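Local structure of uncharacterized conserved protein BF1870 (Bacteroides fragilis, 3EWL) at residues M22-T30 / L116-L124. The protein is of unknown function, but this C-terminal piece of it has a thioredoxin-like domain with a CxxC pair at a helix start, consistent with a thiol-redox role. Residues are numbered along the deposited sequence; the frame is centred on the assembly and turned at random. Where two conformers were deposited one is given.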
# COMPACT_ATOMS: atom_id res chain seq x y z
N MSE A 22 -9.24 -3.84 4.47
CA MSE A 22 -8.87 -2.74 3.59
C MSE A 22 -10.08 -1.89 3.24
O MSE A 22 -9.98 -0.66 3.22
CB MSE A 22 -8.19 -3.27 2.33
CG MSE A 22 -7.72 -2.18 1.41
SE MSE A 22 -9.04 -1.83 0.01
CE MSE A 22 -8.49 -3.40 -1.07
N SER A 23 -11.20 -2.54 2.96
CA SER A 23 -12.40 -1.85 2.45
C SER A 23 -12.94 -0.90 3.50
O SER A 23 -13.65 0.01 3.16
CB SER A 23 -13.50 -2.84 2.04
OG SER A 23 -13.84 -3.68 3.13
N ARG A 24 -12.58 -1.12 4.77
CA ARG A 24 -13.07 -0.30 5.87
C ARG A 24 -12.30 0.99 6.01
O ARG A 24 -12.69 1.87 6.79
CB ARG A 24 -13.00 -1.06 7.20
CG ARG A 24 -13.74 -2.38 7.19
CD ARG A 24 -15.20 -2.18 7.44
NE ARG A 24 -15.54 -2.62 8.80
CZ ARG A 24 -15.91 -3.86 9.12
NH1 ARG A 24 -15.98 -4.82 8.19
NH2 ARG A 24 -16.20 -4.14 10.39
N LEU A 25 -11.18 1.10 5.29
CA LEU A 25 -10.40 2.34 5.28
C LEU A 25 -11.02 3.29 4.29
O LEU A 25 -10.94 3.09 3.08
CB LEU A 25 -8.95 2.08 4.89
CG LEU A 25 -8.08 1.37 5.92
CD1 LEU A 25 -6.69 1.12 5.33
CD2 LEU A 25 -7.97 2.20 7.20
N LYS A 26 -11.65 4.33 4.79
CA LYS A 26 -12.31 5.31 3.93
C LYS A 26 -11.25 6.30 3.48
O LYS A 26 -10.41 6.70 4.30
CB LYS A 26 -13.37 6.04 4.75
CG LYS A 26 -12.93 6.28 6.23
CD LYS A 26 -12.45 7.74 6.53
CE LYS A 26 -13.61 8.58 7.00
NZ LYS A 26 -14.88 7.81 7.29
N ALA A 27 -11.28 6.67 2.19
CA ALA A 27 -10.49 7.80 1.71
C ALA A 27 -10.83 8.07 0.24
O ALA A 27 -11.35 7.19 -0.45
CB ALA A 27 -8.98 7.54 1.86
N GLN A 28 -10.50 9.27 -0.23
CA GLN A 28 -10.75 9.63 -1.62
C GLN A 28 -9.91 8.79 -2.56
O GLN A 28 -10.36 8.40 -3.63
CB GLN A 28 -10.51 11.12 -1.89
CG GLN A 28 -11.14 11.58 -3.22
CD GLN A 28 -12.70 11.56 -3.19
OE1 GLN A 28 -13.36 12.37 -2.50
NE2 GLN A 28 -13.30 10.62 -3.97
N TYR A 29 -8.67 8.53 -2.16
CA TYR A 29 -7.79 7.63 -2.90
C TYR A 29 -7.08 6.75 -1.91
O TYR A 29 -6.74 7.22 -0.83
CB TYR A 29 -6.73 8.40 -3.67
CG TYR A 29 -7.29 9.20 -4.81
CD1 TYR A 29 -7.49 8.63 -6.05
CD2 TYR A 29 -7.65 10.55 -4.63
CE1 TYR A 29 -8.02 9.39 -7.14
CE2 TYR A 29 -8.18 11.31 -5.69
CZ TYR A 29 -8.37 10.73 -6.93
OH TYR A 29 -8.89 11.50 -7.94
N THR A 30 -6.82 5.50 -2.30
CA THR A 30 -6.02 4.58 -1.52
C THR A 30 -4.88 4.07 -2.40
O THR A 30 -5.12 3.53 -3.48
CB THR A 30 -6.87 3.37 -1.04
OG1 THR A 30 -7.98 3.86 -0.28
CG2 THR A 30 -6.04 2.41 -0.14
N LEU A 116 -6.20 3.05 -5.94
CA LEU A 116 -7.62 2.78 -5.93
C LEU A 116 -8.33 4.11 -5.75
O LEU A 116 -7.76 5.02 -5.12
CB LEU A 116 -8.03 1.90 -4.72
CG LEU A 116 -7.12 0.76 -4.35
CD1 LEU A 116 -7.67 0.02 -3.15
CD2 LEU A 116 -6.93 -0.18 -5.57
N ASP A 117 -9.55 4.21 -6.27
CA ASP A 117 -10.36 5.41 -6.13
C ASP A 117 -11.23 5.33 -4.89
O ASP A 117 -10.98 4.52 -3.99
CB ASP A 117 -11.23 5.62 -7.37
CG ASP A 117 -12.45 4.63 -7.48
OD1 ASP A 117 -12.74 3.80 -6.59
OD2 ASP A 117 -13.17 4.75 -8.49
N GLY A 118 -12.26 6.17 -4.86
CA GLY A 118 -13.13 6.30 -3.72
C GLY A 118 -13.98 5.07 -3.47
O GLY A 118 -14.34 4.79 -2.33
N ARG A 119 -14.30 4.34 -4.53
CA ARG A 119 -15.06 3.08 -4.37
C ARG A 119 -14.16 1.84 -4.23
O ARG A 119 -14.65 0.71 -4.25
CB ARG A 119 -16.09 2.92 -5.50
CG ARG A 119 -17.41 3.63 -5.11
CD ARG A 119 -18.43 3.90 -6.26
NE ARG A 119 -19.49 4.80 -5.75
CZ ARG A 119 -20.71 4.91 -6.24
NH1 ARG A 119 -21.08 4.17 -7.28
NH2 ARG A 119 -21.58 5.77 -5.69
N LYS A 120 -12.85 2.06 -4.09
CA LYS A 120 -11.88 0.97 -4.04
C LYS A 120 -11.80 0.28 -5.38
O LYS A 120 -11.45 -0.91 -5.47
CB LYS A 120 -12.24 -0.06 -2.97
CG LYS A 120 -12.24 0.45 -1.58
CD LYS A 120 -11.01 1.25 -1.31
CE LYS A 120 -11.28 2.28 -0.23
NZ LYS A 120 -10.78 1.74 1.02
N ARG A 121 -12.15 1.01 -6.43
CA ARG A 121 -11.92 0.49 -7.75
C ARG A 121 -10.45 0.67 -8.15
O ARG A 121 -9.86 1.70 -7.81
CB ARG A 121 -12.85 1.19 -8.73
CG ARG A 121 -12.26 1.27 -10.09
CD ARG A 121 -13.23 0.78 -11.10
NE ARG A 121 -14.19 1.82 -11.46
CZ ARG A 121 -14.89 1.79 -12.59
NH1 ARG A 121 -14.70 0.79 -13.45
NH2 ARG A 121 -15.76 2.78 -12.85
N VAL A 122 -9.85 -0.33 -8.82
CA VAL A 122 -8.46 -0.23 -9.24
C VAL A 122 -8.35 0.77 -10.41
O VAL A 122 -8.88 0.52 -11.49
CB VAL A 122 -7.89 -1.59 -9.68
CG1 VAL A 122 -6.51 -1.41 -10.27
CG2 VAL A 122 -7.85 -2.60 -8.51
N ILE A 123 -7.75 1.94 -10.17
CA ILE A 123 -7.64 2.92 -11.25
C ILE A 123 -6.23 2.92 -11.86
O ILE A 123 -6.07 3.23 -13.03
CB ILE A 123 -8.14 4.39 -10.88
CG1 ILE A 123 -7.40 4.99 -9.73
CG2 ILE A 123 -9.66 4.49 -10.62
CD1 ILE A 123 -7.67 6.51 -9.59
N LEU A 124 -5.21 2.57 -11.08
CA LEU A 124 -3.91 2.26 -11.68
C LEU A 124 -3.46 0.93 -11.11
O LEU A 124 -3.44 0.76 -9.88
CB LEU A 124 -2.83 3.34 -11.42
CG LEU A 124 -2.94 4.73 -12.02
CD1 LEU A 124 -1.76 5.58 -11.55
CD2 LEU A 124 -2.95 4.68 -13.57
O HOH W 1 -12.95 4.92 0.63
O HOH W 2 -11.53 8.56 -5.83
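Thr30 and Leu116 form an antiparallel hydrogen-bonded pair where strands 29-34 and 112-116 adjoin in the central sheet of a thioredoxin-like fold. Thr30 N donates to Leu116 O at 3.0 Å, and Leu116 N donates back to Thr30 O at 2.7 Å. Their side chains share a face: the branched CB of Thr30, a residue suited to a strand, lies 4.0 Å from Leu116 CD1. The same methyl meets the selenium of Met22 (selenomethionine) tip to tip, SE to CD1 3.9 Å; the flexible chain of Met22 also reaches Leu67.

Past Leu116 the chain reverses in a type I turn, Asp117 to Lys120. Lys120 sends its aliphatic stem past the selenium, bending at chi2 and chi4 (99°) to put NZ 2.5 Å from Leu25 O, shorter than a normal hydrogen bond, so the exact placement of NZ is doubtful. A lysine suits the place, apolar along its length and a donor at its end. Beside the pair, Ile123 CD1 meets the edge of the Tyr29 ring (CE1, 3.8 Å); both side chains touch Tyr135 of helix 129-137. One water links Ala27 N to Gly118 O; a second joins Gln28 O and, weakly, Gly118 N. Lys120 N to Asp117 O closes the turn, and Asp117, with an acceptor near the backbone, braces it: OD1 accepts Arg121 N at 2.9 Å from above the carboxylate plane and Arg119 N weakly.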